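Local coordinates for protein methylxanthine N3-demethylase NdmB (Pseudomonas putida, PDB 6ICL) that catalyses the N3-demethylation of theobromine, and of caffeine and related methylxanthines, as an iron-dependent Rieske oxygenase in bacterial caffeine breakdown, at residues Val67-Asn72 against Gly92-Asn97; His108-Asp113 against Leu120-Pro125; Ala212-Val217 against Val333-Ile338. All coordinates share one frame; numbering follows the deposited sequence.

Contact 1 of 3, residues Val67-Asn72 against Gly92-Asn97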
loop_
_atom_site.group_PDB
_atom_site.type_symbol
_atom_site.label_atom_id
_atom_site.label_comp_id
_atom_site.label_asym_id
_atom_site.label_seq_id
_atom_site.Cartn_x
_atom_site.Cartn_y
_atom_site.Cartn_z
ATOM N N VAL A 67 24.412 20.551 0.418
ATOM C CA VAL A 67 23.443 21.201 1.296
ATOM C C VAL A 67 23.291 22.648 0.848
ATOM O O VAL A 67 24.282 23.319 0.533
ATOM C CB VAL A 67 23.857 21.103 2.779
ATOM C CG1 VAL A 67 25.296 21.619 2.989
ATOM C CG2 VAL A 67 22.859 21.853 3.663
ATOM N N LEU A 68 22.047 23.106 0.760
ATOM C CA LEU A 68 21.714 24.498 0.525
ATOM C C LEU A 68 21.205 25.099 1.827
ATOM O O LEU A 68 20.408 24.475 2.538
ATOM C CB LEU A 68 20.636 24.639 -0.558
ATOM C CG LEU A 68 20.937 23.975 -1.914
ATOM C CD1 LEU A 68 19.788 24.179 -2.883
ATOM C CD2 LEU A 68 22.250 24.507 -2.520
ATOM N N ALA A 69 21.662 26.304 2.147
ATOM C CA ALA A 69 21.109 27.026 3.281
ATOM C C ALA A 69 21.223 28.514 3.006
ATOM O O ALA A 69 22.159 28.968 2.333
ATOM C CB ALA A 69 21.831 26.686 4.584
ATOM N N ARG A 70 20.270 29.268 3.528
ATOM C CA ARG A 70 20.282 30.716 3.367
ATOM C C ARG A 70 20.881 31.300 4.632
ATOM O O ARG A 70 20.293 31.186 5.711
ATOM C CB ARG A 70 18.891 31.283 3.103
ATOM C CG ARG A 70 18.925 32.803 2.955
ATOM C CD ARG A 70 17.951 33.265 1.910
ATOM N NE ARG A 70 16.634 32.706 2.163
ATOM C CZ ARG A 70 15.634 32.743 1.299
ATOM N NH1 ARG A 70 15.794 33.318 0.118
ATOM N NH2 ARG A 70 14.470 32.208 1.626
ATOM N N LEU A 71 22.073 31.886 4.495
ATOM C CA LEU A 71 22.821 32.485 5.590
ATOM C C LEU A 71 22.996 33.968 5.265
ATOM O O LEU A 71 23.566 34.309 4.222
ATOM C CB LEU A 71 24.187 31.810 5.762
ATOM C CG LEU A 71 24.243 30.294 6.004
ATOM C CD1 LEU A 71 25.673 29.850 6.267
ATOM C CD2 LEU A 71 23.346 29.878 7.158
ATOM N N ASN A 72 22.478 34.838 6.135
ATOM C CA ASN A 72 22.607 36.288 5.967
ATOM C C ASN A 72 22.103 36.714 4.597
ATOM O O ASN A 72 22.789 37.413 3.851
ATOM C CB ASN A 72 24.054 36.733 6.168
ATOM C CG ASN A 72 24.669 36.148 7.424
ATOM O OD1 ASN A 72 24.136 36.334 8.513
ATOM N ND2 ASN A 72 25.773 35.415 7.278
ATOM N N GLY A 92 20.378 19.512 9.479
ATOM C CA GLY A 92 20.607 20.350 10.642
ATOM C C GLY A 92 19.748 21.594 10.613
ATOM O O GLY A 92 18.579 21.555 10.223
ATOM N N ARG A 93 20.311 22.732 10.994
ATOM C CA ARG A 93 19.482 23.920 11.097
ATOM C C ARG A 93 20.331 25.153 10.841
ATOM O O ARG A 93 21.533 25.170 11.124
ATOM C CB ARG A 93 18.804 24.024 12.473
ATOM C CG ARG A 93 19.730 24.473 13.604
ATOM C CD ARG A 93 18.943 24.601 14.921
ATOM N NE ARG A 93 19.759 25.124 16.022
ATOM C CZ ARG A 93 19.649 26.354 16.522
ATOM N NH1 ARG A 93 18.746 27.204 16.025
ATOM N NH2 ARG A 93 20.439 26.733 17.526
ATOM N N VAL A 94 19.684 26.175 10.288
ATOM C CA VAL A 94 20.269 27.507 10.202
ATOM C C VAL A 94 20.043 28.188 11.549
ATOM O O VAL A 94 18.912 28.273 12.025
ATOM C CB VAL A 94 19.635 28.320 9.067
ATOM C CG1 VAL A 94 20.027 29.796 9.203
ATOM C CG2 VAL A 94 20.066 27.759 7.726
ATOM N N CYS A 95 21.124 28.633 12.177
ATOM C CA CYS A 95 21.043 29.316 13.466
ATOM C C CYS A 95 21.863 30.608 13.400
ATOM O O CYS A 95 22.659 30.819 12.483
ATOM C CB CYS A 95 21.548 28.406 14.590
ATOM S SG CYS A 95 23.310 28.035 14.399
ATOM N N SER A 96 21.673 31.492 14.373
ATOM C CA SER A 96 22.358 32.781 14.344
ATOM C C SER A 96 23.062 33.048 15.664
ATOM O O SER A 96 22.586 32.670 16.737
ATOM C CB SER A 96 21.406 33.931 14.064
ATOM O OG SER A 96 20.560 34.100 15.182
ATOM N N ASN A 97 24.204 33.717 15.563
ATOM C CA ASN A 97 24.948 34.173 16.728
ATOM C C ASN A 97 25.484 35.563 16.413
ATOM O O ASN A 97 26.128 35.758 15.375
ATOM C CB ASN A 97 26.086 33.205 17.062
ATOM C CG ASN A 97 26.783 33.553 18.363
ATOM O OD1 ASN A 97 26.137 33.894 19.361
ATOM N ND2 ASN A 97 28.110 33.483 18.356
#

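Contact 2 of 3, residues His108-Asp113 against Leu120-Pro125. With FES (Fe2/s2 (inorganic) cluster), chain B.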
loop_
_atom_site.group_PDB
_atom_site.type_symbol
_atom_site.label_atom_id
_atom_site.label_comp_id
_atom_site.label_asym_id
_atom_site.label_seq_id
_atom_site.Cartn_x
_atom_site.Cartn_y
_atom_site.Cartn_z
ATOM N N HIS A 108 26.864 17.020 16.480
ATOM C CA HIS A 108 27.524 17.660 17.622
ATOM C C HIS A 108 27.606 19.182 17.476
ATOM O O HIS A 108 28.385 19.820 18.175
ATOM C CB HIS A 108 28.919 17.077 17.866
ATOM C CG HIS A 108 28.963 15.574 17.896
ATOM N ND1 HIS A 108 29.106 14.809 16.759
ATOM C CD2 HIS A 108 28.931 14.700 18.932
ATOM C CE1 HIS A 108 29.137 13.526 17.087
ATOM N NE2 HIS A 108 29.025 13.434 18.400
ATOM N N GLY A 109 26.832 19.768 16.567
ATOM C CA GLY A 109 26.596 21.195 16.588
ATOM C C GLY A 109 27.668 22.088 15.987
ATOM O O GLY A 109 27.605 23.297 16.193
ATOM N N TRP A 110 28.625 21.554 15.231
ATOM C CA TRP A 110 29.604 22.427 14.599
ATOM C C TRP A 110 28.873 23.397 13.689
ATOM O O TRP A 110 27.859 23.055 13.071
ATOM C CB TRP A 110 30.644 21.623 13.813
ATOM C CG TRP A 110 31.581 20.790 14.664
ATOM C CD1 TRP A 110 31.391 20.393 15.954
ATOM C CD2 TRP A 110 32.864 20.263 14.269
ATOM N NE1 TRP A 110 32.476 19.642 16.388
ATOM C CE2 TRP A 110 33.388 19.554 15.373
ATOM C CE3 TRP A 110 33.619 20.329 13.090
ATOM C CZ2 TRP A 110 34.636 18.910 15.333
ATOM C CZ3 TRP A 110 34.858 19.685 13.050
ATOM C CH2 TRP A 110 35.345 18.982 14.164
ATOM N N ARG A 111 29.345 24.637 13.665
ATOM C CA ARG A 111 28.707 25.685 12.891
ATOM C C ARG A 111 29.597 26.047 11.716
ATOM O O ARG A 111 30.807 26.236 11.887
ATOM C CB ARG A 111 28.434 26.910 13.756
ATOM C CG ARG A 111 27.644 26.600 15.003
ATOM C CD ARG A 111 26.798 27.786 15.441
ATOM N NE ARG A 111 26.664 27.858 16.889
ATOM C CZ ARG A 111 25.603 28.357 17.519
ATOM N NH1 ARG A 111 24.558 28.815 16.826
ATOM N NH2 ARG A 111 25.585 28.384 18.848
ATOM N N TYR A 112 28.993 26.159 10.533
ATOM C CA TYR A 112 29.711 26.523 9.324
ATOM C C TYR A 112 29.207 27.866 8.807
ATOM O O TYR A 112 28.007 28.167 8.885
ATOM C CB TYR A 112 29.570 25.432 8.255
ATOM C CG TYR A 112 30.249 24.143 8.643
ATOM C CD1 TYR A 112 31.577 23.900 8.301
ATOM C CD2 TYR A 112 29.569 23.173 9.383
ATOM C CE1 TYR A 112 32.210 22.710 8.683
ATOM C CE2 TYR A 112 30.185 21.995 9.758
ATOM C CZ TYR A 112 31.492 21.762 9.399
ATOM O OH TYR A 112 32.081 20.582 9.785
ATOM N N ASP A 113 30.133 28.682 8.293
ATOM C CA ASP A 113 29.767 29.956 7.685
ATOM C C ASP A 113 29.612 29.769 6.186
ATOM O O ASP A 113 29.836 28.679 5.658
ATOM C CB ASP A 113 30.805 31.040 7.985
ATOM C CG ASP A 113 32.193 30.715 7.429
ATOM O OD1 ASP A 113 32.357 29.921 6.469
ATOM O OD2 ASP A 113 33.158 31.263 7.971
ATOM N N LEU A 120 32.515 27.477 14.983
ATOM C CA LEU A 120 32.312 27.123 16.383
ATOM C C LEU A 120 32.246 25.612 16.525
ATOM O O LEU A 120 31.484 24.950 15.813
ATOM C CB LEU A 120 31.030 27.741 16.959
ATOM C CG LEU A 120 30.812 27.280 18.410
ATOM C CD1 LEU A 120 31.913 27.836 19.317
ATOM C CD2 LEU A 120 29.420 27.633 18.927
ATOM N N ILE A 121 33.055 25.089 17.438
ATOM C CA ILE A 121 32.948 23.729 17.947
ATOM C C ILE A 121 32.418 23.826 19.376
ATOM O O ILE A 121 33.165 24.227 20.285
ATOM C CB ILE A 121 34.307 23.018 17.874
ATOM C CG1 ILE A 121 34.779 22.974 16.416
ATOM C CG2 ILE A 121 34.221 21.628 18.492
ATOM C CD1 ILE A 121 36.159 22.400 16.217
ATOM N N PRO A 122 31.136 23.516 19.616
ATOM C CA PRO A 122 30.555 23.790 20.942
ATOM C C PRO A 122 31.171 22.968 22.067
ATOM O O PRO A 122 31.062 23.370 23.236
ATOM C CB PRO A 122 29.065 23.462 20.755
ATOM C CG PRO A 122 28.848 23.451 19.260
ATOM C CD PRO A 122 30.142 22.986 18.669
ATOM N N ALA A 123 31.843 21.854 21.751
ATOM C CA ALA A 123 32.485 21.052 22.791
ATOM C C ALA A 123 33.728 21.739 23.358
ATOM O O ALA A 123 34.011 21.617 24.555
ATOM C CB ALA A 123 32.840 19.668 22.251
ATOM N N CYS A 124 34.492 22.454 22.520
ATOM C CA CYS A 124 35.675 23.203 22.961
ATOM C C CYS A 124 35.629 24.597 22.347
ATOM O O CYS A 124 36.349 24.885 21.383
ATOM C CB CYS A 124 36.982 22.490 22.591
ATOM S SG CYS A 124 36.860 20.885 21.733
ATOM N N PRO A 125 34.813 25.505 22.905
ATOM C CA PRO A 125 34.492 26.747 22.182
ATOM C C PRO A 125 35.449 27.923 22.369
ATOM O O PRO A 125 35.031 29.055 22.105
ATOM C CB PRO A 125 33.105 27.103 22.740
ATOM C CG PRO A 125 33.169 26.628 24.168
ATOM C CD PRO A 125 34.010 25.357 24.134
HETATM FE FE1 FES B . 29.893 15.951 14.826
HETATM FE FE2 FES B . 28.859 17.281 12.646
HETATM S S1 FES B . 29.217 15.113 12.837
HETATM S S2 FES B . 29.396 18.061 14.631
#

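Contact 3 of 3, residues Ala212-Val217 against Val333-Ile338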
loop_
_atom_site.group_PDB
_atom_site.type_symbol
_atom_site.label_atom_id
_atom_site.label_comp_id
_atom_site.label_asym_id
_atom_site.label_seq_id
_atom_site.Cartn_x
_atom_site.Cartn_y
_atom_site.Cartn_z
ATOM N N ALA A 212 7.741 15.771 -42.600
ATOM C CA ALA A 212 8.270 15.280 -43.870
ATOM C C ALA A 212 9.023 16.358 -44.651
ATOM O O ALA A 212 9.457 16.105 -45.788
ATOM C CB ALA A 212 7.165 14.657 -44.742
ATOM N N SER A 213 9.190 17.548 -44.066
ATOM C CA SER A 213 10.013 18.627 -44.595
ATOM C C SER A 213 11.441 18.509 -44.068
ATOM O O SER A 213 11.696 17.890 -43.030
ATOM C CB SER A 213 9.434 19.995 -44.210
ATOM O OG SER A 213 8.031 20.059 -44.419
ATOM N N HIS A 214 12.385 19.102 -44.807
ATOM C CA HIS A 214 13.759 19.291 -44.339
ATOM C C HIS A 214 14.039 20.786 -44.375
ATOM O O HIS A 214 14.707 21.281 -45.302
ATOM C CB HIS A 214 14.799 18.543 -45.176
ATOM C CG HIS A 214 14.325 17.236 -45.725
ATOM N ND1 HIS A 214 13.434 16.421 -45.058
ATOM C CD2 HIS A 214 14.617 16.603 -46.888
ATOM C CE1 HIS A 214 13.193 15.346 -45.788
ATOM N NE2 HIS A 214 13.901 15.430 -46.901
ATOM N N PRO A 215 13.536 21.545 -43.402
ATOM C CA PRO A 215 13.849 22.971 -43.362
ATOM C C PRO A 215 15.352 23.185 -43.303
ATOM O O PRO A 215 16.105 22.350 -42.799
ATOM C CB PRO A 215 13.158 23.453 -42.084
ATOM C CG PRO A 215 12.089 22.452 -41.852
ATOM C CD PRO A 215 12.644 21.150 -42.301
ATOM N N THR A 216 15.787 24.305 -43.866
ATOM C CA THR A 216 17.190 24.682 -43.801
ATOM C C THR A 216 17.453 25.320 -42.443
ATOM O O THR A 216 16.848 26.341 -42.098
ATOM C CB THR A 216 17.542 25.632 -44.946
ATOM O OG1 THR A 216 18.752 26.339 -44.633
ATOM C CG2 THR A 216 16.407 26.620 -45.197
ATOM N N VAL A 217 18.320 24.701 -41.651
ATOM C CA VAL A 217 18.596 25.188 -40.309
ATOM C C VAL A 217 20.094 25.382 -40.157
ATOM O O VAL A 217 20.867 24.424 -40.280
ATOM C CB VAL A 217 18.055 24.244 -39.227
ATOM C CG1 VAL A 217 18.357 22.800 -39.589
ATOM C CG2 VAL A 217 18.660 24.612 -37.881
ATOM N N VAL A 333 20.445 10.679 -38.942
ATOM C CA VAL A 333 20.074 11.045 -40.306
ATOM C C VAL A 333 20.075 12.566 -40.425
ATOM O O VAL A 333 20.378 13.279 -39.456
ATOM C CB VAL A 333 18.706 10.453 -40.712
ATOM C CG1 VAL A 333 18.775 8.940 -40.742
ATOM C CG2 VAL A 333 17.597 10.909 -39.761
ATOM N N ALA A 334 19.709 13.071 -41.608
ATOM C CA ALA A 334 19.881 14.492 -41.903
ATOM C C ALA A 334 19.079 15.363 -40.953
ATOM O O ALA A 334 19.544 16.428 -40.528
ATOM C CB ALA A 334 19.483 14.780 -43.353
ATOM N N THR A 335 17.872 14.931 -40.604
ATOM C CA THR A 335 17.051 15.750 -39.726
ATOM C C THR A 335 17.549 15.781 -38.278
ATOM O O THR A 335 16.930 16.477 -37.474
ATOM C CB THR A 335 15.600 15.268 -39.765
ATOM O OG1 THR A 335 15.574 13.841 -39.696
ATOM C CG2 THR A 335 14.906 15.733 -41.045
ATOM N N ASP A 336 18.640 15.095 -37.920
ATOM C CA ASP A 336 19.179 15.170 -36.564
ATOM C C ASP A 336 20.295 16.203 -36.428
ATOM O O ASP A 336 21.061 16.156 -35.455
ATOM C CB ASP A 336 19.688 13.805 -36.111
ATOM C CG ASP A 336 18.623 12.715 -36.184
ATOM O OD1 ASP A 336 17.452 12.959 -35.834
ATOM O OD2 ASP A 336 18.968 11.589 -36.597
ATOM N N LYS A 337 20.372 17.156 -37.359
ATOM C CA LYS A 337 21.468 18.128 -37.390
ATOM C C LYS A 337 21.692 18.792 -36.026
ATOM O O LYS A 337 22.826 18.877 -35.535
ATOM C CB LYS A 337 21.156 19.179 -38.469
ATOM C CG LYS A 337 22.214 20.245 -38.746
ATOM C CD LYS A 337 21.682 21.195 -39.840
ATOM C CE LYS A 337 22.792 21.916 -40.601
ATOM N NZ LYS A 337 23.788 22.457 -39.636
ATOM N N ILE A 338 20.620 19.281 -35.404
ATOM C CA ILE A 338 20.744 19.886 -34.072
ATOM C C ILE A 338 21.352 18.898 -33.088
ATOM O O ILE A 338 22.313 19.208 -32.375
ATOM C CB ILE A 338 19.373 20.380 -33.586
ATOM C CG1 ILE A 338 18.884 21.528 -34.472
ATOM C CG2 ILE A 338 19.448 20.778 -32.129
ATOM C CD1 ILE A 338 17.382 21.780 -34.349
#

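Contact 1 of 3, residues Val67-Asn72 against Gly92-Asn97
Ala-69 sets its CB against CG2 of Val-94 at 3.8 Å, the first of three touches that converge on this one valine. At Arg-70 it is the backbone that meets the other strand: its O lies 3.8 Å from Val-94 CG1, a van der Waals approach, while the side chain leads away to a salt bridge with Glu-47. Leu-71 follows with a single methyl, CD2, which rests on the fork of the valine at 3.9 Å from both CG1 and CG2, the two side chains meeting at a slant. The valine has CG1 anti to its backbone N (chi1 167°), which directs CG1 to Arg-70 O and CG2 to Ala-69. Apolar methyls carry most of the contact, with one backbone oxygen, and the strands are not hydrogen-bonded to each other. Their axes pass 8.0 Å apart at 25°, too far for backbone pairing, the spacing of strands that belong to two different sheets of the Rieske domain. Strand 64-71 belongs to the larger antiparallel sheet, where Ala-69 pairs by its backbone with Ile-76 of strand 74-79; strand 93-97 is an edge strand of the four-stranded sheet within this chain, with Arg-93 hydrogen-bonded through its backbone to Glu-104 of strand 100-104 and also salt-bridged to its carboxylate. Leu-71 also packs on Asp-101 of that strand and on Ile-76 of its own sheet.

Contact 2 of 3, residues His108-Asp113 against Leu120-Pro125
Trp-110 lays one face of its indole over the side chain of Ile-121, whose CG1 stands 3.9 Å from the centroid of the five-membered ring and only 12° off its normal, a CH-pi contact. The two side chains run side by side in the same direction, with Ile-121 CG2 reaching NE1 at 3.4 Å and CD1 lying under the six-membered ring near CZ2. The opposite face of the indole is taken by a bridging sulfide of the cluster: Trp-110 CD1 is 3.3 Å from FES S2. Placing CG beside the backbone N (chi1 -68°) sends the indole between the cluster and Ile-121. Pro-122 crosses it at about a right angle, and the CG of this proline lies 3.3 Å from Gly-109 O. The backbones are joined by one hydrogen bond, Arg-111 N to Leu-120 O, of 3.0 Å, at 160° and in the carbonyl plane, and the same oxygen receives a CA-H...O contact from Trp-110. Beyond it, Leu-120 CD2 meets the guanidinium of Arg-111 at its edge, near NE. An alanine in place of Trp-110 would probably strip the cover from S2 and leave Ile-121 without its partner face. His-108 ND1 binds FE1 at 2.4 Å, sharing that iron with His-84, as in other Rieske centres, where two histidines hold one iron and two cysteines the other. Ser-196 and Phe-200 of a neighbouring subunit pack on His-108 and Pro-122. An indole over S2, itself backed by Ile-121, with the histidine end at a subunit boundary, is consistent with a cluster kept from solvent while it passes electrons to the iron of the next subunit.

Contact 3 of 3, residues Ala212-Val217 against Val333-Ile338
This is a small surface contact of van der Waals packing in the C-terminal oxygenase domain, where the loop leading into strand 219-222 passes the start of helix 337-355. Val-217 and Lys-337 carry most of it. The two side chains run alongside one another in opposite senses, with Val-217 CG1 3.7 Å from Lys-337 CD. That methyl reaches the lysine because it stands between the backbone N and the carbonyl carbon (chi1 43°). The aliphatic part of the lysine also passes close to the backbone: CE lies 3.2 Å from Val-217 O. Lys-337 is extended until its last bond, which turns NZ toward its salt-bridge partner Glu-370. Its methylenes thus serve the valine while its charge is matched near the C terminus. The fold is that of a Rieske oxygenase catalytic domain, an antiparallel sheet flanked by helices; strand 225-230 of that sheet backs the contact through Phe-228, which touches both Val-217 and Ile-338. Earlier in both segments, the methyl CG2 of Thr-335 approaches Ser-213 O and the His-214 ring near ND1, each at 4.3 Å, the ring being met obliquely. Thr-335 lies in a short 3-10 turn before the helix, held by Asp-336 N bonding to Val-333 O and by Asp-336 OD2, which accepts the Val-333 N-H at 2.9 Å, 165° at the hydrogen. The acceptor is used on its anti side, 34° out of the carboxylate plane. The same OD2 is hydrogen-bonded to His-84 NE2 of a neighbouring subunit, and Ala-123 of that subunit packs on both His-214 and Thr-335.

Overall arrangement
From the N terminus, contact 1 comes first and closes the chain between strand 64-71 and strand 93-97, joining the two sheets of the Rieske domain. Contact 2 follows in series and closes the hairpin between strands 111-112 and 118-120 of the same four-stranded sheet, with six residues between its segments; the two touch, with Leu-71 CD1 packed on Tyr-112 O at 3.9 Å. Contact 3 opens only later, in the catalytic domain, and spans 115 residues that include most of its sheet. None nests in or crosses another. Centres of contacts 2 and 3 are 60 Å apart within one chain, yet across subunits their residues meet: Trp-110 packs on Val-333 of a neighbouring subunit.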